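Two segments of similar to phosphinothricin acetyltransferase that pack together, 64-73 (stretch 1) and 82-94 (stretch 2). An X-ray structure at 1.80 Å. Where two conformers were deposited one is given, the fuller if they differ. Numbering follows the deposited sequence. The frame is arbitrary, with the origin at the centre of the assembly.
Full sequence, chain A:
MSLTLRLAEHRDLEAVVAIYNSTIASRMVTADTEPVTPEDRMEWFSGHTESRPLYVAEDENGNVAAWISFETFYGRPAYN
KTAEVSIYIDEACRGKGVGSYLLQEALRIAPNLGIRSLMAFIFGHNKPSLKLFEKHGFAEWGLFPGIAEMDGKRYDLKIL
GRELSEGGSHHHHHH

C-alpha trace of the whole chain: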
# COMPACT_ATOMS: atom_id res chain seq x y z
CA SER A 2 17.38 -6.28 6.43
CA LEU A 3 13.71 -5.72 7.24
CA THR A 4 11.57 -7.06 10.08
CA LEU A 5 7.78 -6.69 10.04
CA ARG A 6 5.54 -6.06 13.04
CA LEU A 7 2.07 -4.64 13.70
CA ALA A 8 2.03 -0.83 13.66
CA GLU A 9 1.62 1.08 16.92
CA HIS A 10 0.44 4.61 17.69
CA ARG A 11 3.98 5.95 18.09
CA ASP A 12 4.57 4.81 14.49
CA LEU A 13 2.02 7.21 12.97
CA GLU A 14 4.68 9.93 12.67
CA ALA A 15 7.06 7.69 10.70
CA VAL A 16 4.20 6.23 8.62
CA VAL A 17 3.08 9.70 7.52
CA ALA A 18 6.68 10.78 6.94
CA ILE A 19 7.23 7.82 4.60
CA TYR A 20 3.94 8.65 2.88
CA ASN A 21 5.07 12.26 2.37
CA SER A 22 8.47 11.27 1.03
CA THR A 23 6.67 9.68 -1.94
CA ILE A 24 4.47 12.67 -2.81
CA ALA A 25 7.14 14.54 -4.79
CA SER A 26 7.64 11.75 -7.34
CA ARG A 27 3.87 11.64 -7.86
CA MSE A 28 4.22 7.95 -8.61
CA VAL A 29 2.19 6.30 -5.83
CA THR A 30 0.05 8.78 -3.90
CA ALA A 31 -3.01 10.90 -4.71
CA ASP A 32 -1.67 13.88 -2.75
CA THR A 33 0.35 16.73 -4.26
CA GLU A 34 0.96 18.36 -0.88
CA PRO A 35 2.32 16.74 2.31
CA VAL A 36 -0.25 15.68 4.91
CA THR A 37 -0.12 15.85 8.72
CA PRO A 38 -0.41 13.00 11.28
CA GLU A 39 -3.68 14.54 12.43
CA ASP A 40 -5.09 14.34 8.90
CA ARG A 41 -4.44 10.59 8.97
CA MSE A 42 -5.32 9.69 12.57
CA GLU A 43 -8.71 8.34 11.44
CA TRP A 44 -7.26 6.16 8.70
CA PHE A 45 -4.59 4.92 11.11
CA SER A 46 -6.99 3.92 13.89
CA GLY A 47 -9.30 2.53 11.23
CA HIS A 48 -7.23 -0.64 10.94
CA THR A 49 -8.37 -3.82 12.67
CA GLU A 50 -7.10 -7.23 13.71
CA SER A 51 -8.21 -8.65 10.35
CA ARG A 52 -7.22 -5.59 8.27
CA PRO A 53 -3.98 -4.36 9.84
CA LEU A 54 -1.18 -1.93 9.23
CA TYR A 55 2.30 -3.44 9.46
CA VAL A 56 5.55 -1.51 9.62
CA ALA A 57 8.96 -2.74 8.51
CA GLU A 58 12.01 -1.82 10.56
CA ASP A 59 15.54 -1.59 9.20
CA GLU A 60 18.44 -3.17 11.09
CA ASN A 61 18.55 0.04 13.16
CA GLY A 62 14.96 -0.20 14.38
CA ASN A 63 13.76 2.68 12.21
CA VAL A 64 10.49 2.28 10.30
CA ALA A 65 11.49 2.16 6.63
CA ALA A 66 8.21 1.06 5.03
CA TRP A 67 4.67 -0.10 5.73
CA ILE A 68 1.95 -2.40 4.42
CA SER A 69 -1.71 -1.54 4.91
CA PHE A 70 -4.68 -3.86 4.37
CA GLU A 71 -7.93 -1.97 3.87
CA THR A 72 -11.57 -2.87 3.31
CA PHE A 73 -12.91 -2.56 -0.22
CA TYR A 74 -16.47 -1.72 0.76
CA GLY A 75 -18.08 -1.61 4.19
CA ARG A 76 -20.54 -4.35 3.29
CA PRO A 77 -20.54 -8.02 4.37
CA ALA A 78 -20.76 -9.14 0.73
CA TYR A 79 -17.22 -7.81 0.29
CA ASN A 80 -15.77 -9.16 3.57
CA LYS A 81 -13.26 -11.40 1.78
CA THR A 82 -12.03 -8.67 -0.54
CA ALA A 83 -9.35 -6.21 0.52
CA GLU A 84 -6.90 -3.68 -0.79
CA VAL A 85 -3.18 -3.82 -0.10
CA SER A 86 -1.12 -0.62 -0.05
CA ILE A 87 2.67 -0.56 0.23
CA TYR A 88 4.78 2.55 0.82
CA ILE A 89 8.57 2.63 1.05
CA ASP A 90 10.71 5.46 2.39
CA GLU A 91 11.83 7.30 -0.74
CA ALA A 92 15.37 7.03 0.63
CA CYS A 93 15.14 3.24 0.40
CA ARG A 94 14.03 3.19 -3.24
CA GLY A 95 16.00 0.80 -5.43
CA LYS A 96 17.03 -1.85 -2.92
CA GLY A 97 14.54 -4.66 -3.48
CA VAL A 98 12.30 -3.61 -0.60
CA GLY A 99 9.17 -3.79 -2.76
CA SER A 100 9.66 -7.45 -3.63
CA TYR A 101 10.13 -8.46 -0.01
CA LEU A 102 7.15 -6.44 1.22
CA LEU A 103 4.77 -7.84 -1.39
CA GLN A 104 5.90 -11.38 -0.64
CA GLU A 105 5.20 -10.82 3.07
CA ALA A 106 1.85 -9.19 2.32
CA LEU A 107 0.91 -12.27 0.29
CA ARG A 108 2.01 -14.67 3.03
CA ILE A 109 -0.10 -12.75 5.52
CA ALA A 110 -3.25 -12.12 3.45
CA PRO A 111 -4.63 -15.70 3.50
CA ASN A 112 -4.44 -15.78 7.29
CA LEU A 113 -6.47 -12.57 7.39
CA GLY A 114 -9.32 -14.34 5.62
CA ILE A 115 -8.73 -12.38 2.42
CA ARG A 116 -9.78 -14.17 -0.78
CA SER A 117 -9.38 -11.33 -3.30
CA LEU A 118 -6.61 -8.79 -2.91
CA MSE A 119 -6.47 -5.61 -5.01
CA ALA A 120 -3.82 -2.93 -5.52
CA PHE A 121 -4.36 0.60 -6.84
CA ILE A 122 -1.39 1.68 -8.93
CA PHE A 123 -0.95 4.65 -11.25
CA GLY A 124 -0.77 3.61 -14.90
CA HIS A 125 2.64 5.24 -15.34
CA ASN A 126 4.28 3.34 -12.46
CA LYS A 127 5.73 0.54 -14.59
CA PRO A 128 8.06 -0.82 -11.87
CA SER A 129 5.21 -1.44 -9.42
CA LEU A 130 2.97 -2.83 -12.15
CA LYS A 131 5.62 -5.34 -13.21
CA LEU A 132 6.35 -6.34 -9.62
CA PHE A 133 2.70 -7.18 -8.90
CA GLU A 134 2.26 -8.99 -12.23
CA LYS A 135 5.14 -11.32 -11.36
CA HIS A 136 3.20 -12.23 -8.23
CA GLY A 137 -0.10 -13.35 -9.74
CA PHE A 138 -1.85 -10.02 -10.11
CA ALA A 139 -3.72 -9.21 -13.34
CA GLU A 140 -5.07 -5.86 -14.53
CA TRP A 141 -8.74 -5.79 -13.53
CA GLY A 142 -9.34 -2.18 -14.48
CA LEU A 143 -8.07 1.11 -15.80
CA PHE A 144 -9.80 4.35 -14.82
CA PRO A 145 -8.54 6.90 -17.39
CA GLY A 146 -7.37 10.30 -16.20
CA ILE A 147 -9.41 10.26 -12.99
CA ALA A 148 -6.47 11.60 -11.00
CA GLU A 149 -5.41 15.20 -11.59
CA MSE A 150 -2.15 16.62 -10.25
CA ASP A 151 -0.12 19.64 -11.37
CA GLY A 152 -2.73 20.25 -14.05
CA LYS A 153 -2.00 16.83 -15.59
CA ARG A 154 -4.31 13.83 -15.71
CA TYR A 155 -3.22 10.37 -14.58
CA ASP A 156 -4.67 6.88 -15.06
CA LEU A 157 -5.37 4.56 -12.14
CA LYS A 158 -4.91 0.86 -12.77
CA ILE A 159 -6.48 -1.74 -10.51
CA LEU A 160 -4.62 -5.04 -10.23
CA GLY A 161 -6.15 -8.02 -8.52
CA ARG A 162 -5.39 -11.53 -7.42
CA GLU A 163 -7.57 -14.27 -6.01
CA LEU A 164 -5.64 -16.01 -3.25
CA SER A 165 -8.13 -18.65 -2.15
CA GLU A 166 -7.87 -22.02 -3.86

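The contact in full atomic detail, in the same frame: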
# COMPACT_ATOMS: atom_id res chain seq x y z
N VAL A 64 11.54 2.69 11.23
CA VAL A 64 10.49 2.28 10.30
C VAL A 64 10.87 2.77 8.91
O VAL A 64 10.96 3.97 8.67
CB VAL A 64 9.13 2.89 10.70
CG1 VAL A 64 8.07 2.49 9.68
CG2 VAL A 64 8.74 2.42 12.09
N ALA A 65 11.10 1.83 7.99
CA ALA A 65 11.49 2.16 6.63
C ALA A 65 10.39 1.97 5.59
O ALA A 65 10.52 2.43 4.45
CB ALA A 65 12.70 1.32 6.23
N ALA A 66 9.30 1.31 5.97
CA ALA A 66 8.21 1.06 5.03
C ALA A 66 7.01 0.51 5.78
O ALA A 66 7.10 0.17 6.96
CB ALA A 66 8.66 0.05 3.97
N TRP A 67 5.86 0.45 5.11
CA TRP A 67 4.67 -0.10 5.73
C TRP A 67 3.75 -0.75 4.72
O TRP A 67 3.80 -0.46 3.52
CB TRP A 67 3.91 0.95 6.56
CG TRP A 67 3.59 2.28 5.90
CD1 TRP A 67 4.34 3.42 5.93
CD2 TRP A 67 2.38 2.62 5.21
NE1 TRP A 67 3.67 4.45 5.32
CE2 TRP A 67 2.46 3.99 4.87
CE3 TRP A 67 1.22 1.90 4.86
CZ2 TRP A 67 1.44 4.66 4.19
CZ3 TRP A 67 0.20 2.57 4.18
CH2 TRP A 67 0.32 3.93 3.85
N ILE A 68 2.92 -1.66 5.23
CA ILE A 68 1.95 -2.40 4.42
C ILE A 68 0.60 -2.24 5.11
O ILE A 68 0.45 -2.55 6.29
CB ILE A 68 2.26 -3.90 4.38
CG1 ILE A 68 3.69 -4.14 3.90
CG2 ILE A 68 1.29 -4.61 3.44
CD1 ILE A 68 4.10 -5.61 3.98
N SER A 69 -0.39 -1.76 4.36
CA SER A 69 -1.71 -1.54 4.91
C SER A 69 -2.75 -2.39 4.19
O SER A 69 -2.76 -2.44 2.96
CB SER A 69 -2.09 -0.06 4.76
OG SER A 69 -3.47 0.16 5.02
N PHE A 70 -3.59 -3.08 4.96
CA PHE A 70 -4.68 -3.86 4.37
C PHE A 70 -5.92 -3.03 4.68
O PHE A 70 -6.12 -2.61 5.82
CB PHE A 70 -4.81 -5.24 5.01
CG PHE A 70 -3.71 -6.19 4.61
CD1 PHE A 70 -2.56 -6.30 5.38
CD2 PHE A 70 -3.83 -6.95 3.46
CE1 PHE A 70 -1.52 -7.15 4.99
CE2 PHE A 70 -2.80 -7.81 3.05
CZ PHE A 70 -1.65 -7.91 3.82
N GLU A 71 -6.74 -2.78 3.67
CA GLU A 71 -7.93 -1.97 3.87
C GLU A 71 -9.15 -2.62 3.26
O GLU A 71 -9.04 -3.40 2.31
CB GLU A 71 -7.71 -0.58 3.29
CG GLU A 71 -6.65 0.22 4.04
CD GLU A 71 -6.19 1.44 3.30
OE1 GLU A 71 -7.05 2.21 2.81
OE2 GLU A 71 -4.96 1.65 3.20
N THR A 72 -10.32 -2.32 3.82
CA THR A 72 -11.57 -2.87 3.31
C THR A 72 -11.85 -2.29 1.94
O THR A 72 -11.44 -1.16 1.64
CB THR A 72 -12.75 -2.52 4.23
OG1 THR A 72 -12.91 -1.10 4.28
CG2 THR A 72 -12.51 -3.05 5.63
N PHE A 73 -12.55 -3.05 1.11
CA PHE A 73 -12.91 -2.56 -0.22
C PHE A 73 -14.19 -1.75 -0.09
O PHE A 73 -14.27 -0.61 -0.53
CB PHE A 73 -13.14 -3.73 -1.18
CG PHE A 73 -13.69 -3.31 -2.52
CD1 PHE A 73 -12.93 -2.53 -3.38
CD2 PHE A 73 -14.98 -3.67 -2.89
CE1 PHE A 73 -13.46 -2.11 -4.61
CE2 PHE A 73 -15.51 -3.25 -4.11
CZ PHE A 73 -14.75 -2.47 -4.97
N THR A 82 -12.75 -9.45 0.46
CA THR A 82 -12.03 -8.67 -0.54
C THR A 82 -11.37 -7.48 0.15
O THR A 82 -12.02 -6.73 0.88
CB THR A 82 -12.99 -8.19 -1.65
OG1 THR A 82 -13.54 -9.33 -2.32
CG2 THR A 82 -12.26 -7.32 -2.66
N ALA A 83 -10.08 -7.31 -0.09
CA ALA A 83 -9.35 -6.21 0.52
C ALA A 83 -8.35 -5.57 -0.41
O ALA A 83 -8.00 -6.12 -1.46
CB ALA A 83 -8.62 -6.71 1.78
N GLU A 84 -7.89 -4.40 -0.02
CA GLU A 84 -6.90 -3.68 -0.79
C GLU A 84 -5.59 -3.75 -0.02
O GLU A 84 -5.59 -3.77 1.21
CB GLU A 84 -7.31 -2.21 -0.95
CG GLU A 84 -8.55 -2.02 -1.81
CD GLU A 84 -9.32 -0.76 -1.44
OE1 GLU A 84 -8.69 0.30 -1.25
OE2 GLU A 84 -10.57 -0.83 -1.36
N VAL A 85 -4.48 -3.83 -0.74
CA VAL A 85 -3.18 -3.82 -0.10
C VAL A 85 -2.43 -2.60 -0.62
O VAL A 85 -2.39 -2.36 -1.83
CB VAL A 85 -2.36 -5.11 -0.38
CG1 VAL A 85 -2.11 -5.28 -1.87
CG2 VAL A 85 -1.03 -5.03 0.38
N SER A 86 -1.87 -1.81 0.30
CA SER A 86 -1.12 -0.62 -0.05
C SER A 86 0.27 -0.74 0.56
O SER A 86 0.41 -1.08 1.73
CB SER A 86 -1.83 0.63 0.49
OG SER A 86 -1.90 0.60 1.91
N ILE A 87 1.30 -0.47 -0.24
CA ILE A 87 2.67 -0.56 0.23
C ILE A 87 3.44 0.72 -0.07
O ILE A 87 3.52 1.15 -1.22
CB ILE A 87 3.39 -1.75 -0.44
CG1 ILE A 87 2.64 -3.05 -0.12
CG2 ILE A 87 4.84 -1.83 0.04
CD1 ILE A 87 3.19 -4.28 -0.81
N TYR A 88 4.00 1.33 0.98
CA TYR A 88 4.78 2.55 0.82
C TYR A 88 6.18 2.32 1.39
O TYR A 88 6.34 1.73 2.46
CB TYR A 88 4.13 3.73 1.53
CG TYR A 88 2.91 4.25 0.80
CD1 TYR A 88 1.68 3.61 0.90
CD2 TYR A 88 3.00 5.38 -0.02
CE1 TYR A 88 0.56 4.07 0.20
CE2 TYR A 88 1.88 5.86 -0.72
CZ TYR A 88 0.67 5.19 -0.61
OH TYR A 88 -0.43 5.64 -1.30
N ILE A 89 7.18 2.78 0.65
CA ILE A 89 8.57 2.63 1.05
C ILE A 89 9.22 4.00 1.17
O ILE A 89 8.97 4.88 0.35
CB ILE A 89 9.34 1.81 0.01
CG1 ILE A 89 8.59 0.50 -0.28
CG2 ILE A 89 10.75 1.52 0.50
CD1 ILE A 89 9.17 -0.31 -1.42
N ASP A 90 10.03 4.19 2.21
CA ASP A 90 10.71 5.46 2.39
C ASP A 90 11.46 5.76 1.10
O ASP A 90 12.26 4.94 0.63
CB ASP A 90 11.69 5.38 3.57
CG ASP A 90 12.37 6.71 3.86
OD1 ASP A 90 12.98 6.84 4.95
OD2 ASP A 90 12.31 7.62 3.01
N GLU A 91 11.19 6.92 0.51
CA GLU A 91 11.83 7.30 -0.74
C GLU A 91 13.34 7.09 -0.71
O GLU A 91 13.95 6.82 -1.74
CB GLU A 91 11.52 8.77 -1.07
CG GLU A 91 12.01 9.21 -2.44
CD GLU A 91 11.36 8.41 -3.56
OE1 GLU A 91 10.12 8.50 -3.72
OE2 GLU A 91 12.08 7.69 -4.28
N ALA A 92 13.93 7.21 0.47
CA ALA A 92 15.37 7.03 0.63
C ALA A 92 15.80 5.58 0.50
O ALA A 92 16.99 5.28 0.38
CB ALA A 92 15.81 7.59 1.97
N CYS A 93 14.84 4.66 0.51
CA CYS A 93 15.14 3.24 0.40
C CYS A 93 14.81 2.70 -0.99
O CYS A 93 14.93 1.50 -1.24
CB CYS A 93 14.36 2.45 1.45
SG CYS A 93 14.69 2.94 3.16
N ARG A 94 14.38 3.58 -1.88
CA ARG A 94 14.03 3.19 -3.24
C ARG A 94 15.21 2.56 -3.97
O ARG A 94 16.34 3.05 -3.88
CB ARG A 94 13.52 4.40 -4.02
O HOH W 1 -3.14 3.44 2.12
O HOH W 2 -14.02 -4.98 1.81

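The most unusual feature of this contact is the way Trp 67 lies across its antiparallel neighbour. Trp 67 and Tyr 88 are a hydrogen-bonded cross-strand pair, so their side chains leave the same face of the sheet, and the p rotamer of Trp 67 (chi1 51°) carries the indole back over the other strand. The six-membered ring of the indole and the Tyr 88 ring run nearly parallel, at 23°, with centroids 4.7 Å apart, but they are slid so that they barely overlap. Trp 67 CH2 comes within 3.3 Å of Tyr 88 CD1, which sits over one face of the indole. Tyr 88 CB adds a CH-pi contact, 4.0 Å from the centroid of the five-membered ring formed by CG, CD1, NE1, CE2 and CD2 of Trp 67.

Beneath these side chains is a regular antiparallel ladder. The axes of strands 64-72 and 82-89 approach to 4.6 Å with their directions 150° apart, and the contact buries 850 Å² in all. Three residue pairs bond reciprocally: Trp 67 with Tyr 88, Ser 69 with Ser 86, and Glu 71 with Glu 84. In the middle pair, Ser 69 N gives to Ser 86 O at 2.8 Å and Ser 86 N to Ser 69 O at 2.9 Å. Asp 90 N extends the ladder past the second strand, donating to Ala 65 O at 2.9 Å. Between the bonded pairs, CA-H groups point at carbonyls already in use, as where Phe 70 CA lies 3.3 Å from Glu 84 O.

The alternation sorts the chemistry by face. Ala 66, Ile 68 and Phe 70 share one face with Ile 89, Ile 87 and Val 85, and the side chains that meet there are apolar. Ile 68 CG2 touches Val 85 CG2 at 3.9 Å and Ile 87 CG1 at 4.1 Å, bridging its direct partner and a diagonal neighbour. Phe 70 CE2 reaches the same Val 85 CG2 at 4.2 Å, so one methyl serves two residues.

The face of Trp 67 and Tyr 88 turns polar along the strands. Ser 69 OG donates to Glu 71 OE2 at 2.8 Å, holding the carboxylate along its own strand. A water then joins the strands, donating to Glu 71 OE2 at 2.8 Å and hydrogen-bonding to Ser 86 OG at 3.1 Å. Ser 69 CB and Ser 86 OG are 2.9 Å apart, so the two side chains are in tight contact.

The ends follow looser rules. The side chains of Thr 72 and Ala 83 diverge, and a second water links Phe 73 N, at 2.5 Å, to Thr 82 O, at 2.8 Å, where these two atoms are 3.7 Å apart. The end of the Glu 84 side chain comes close to Phe 73, with OE2 3.5 Å from Phe 73 CD1, yet the same OE2 sits 3.1 Å from Thr 72 O, two acceptors that cannot bond. At the other end, Asp 90 OD2 accepts from Ala 92 N at 3.0 Å, bracing the turn, and Cys 93 SG packs 4.0 Å from Ala 65 CB.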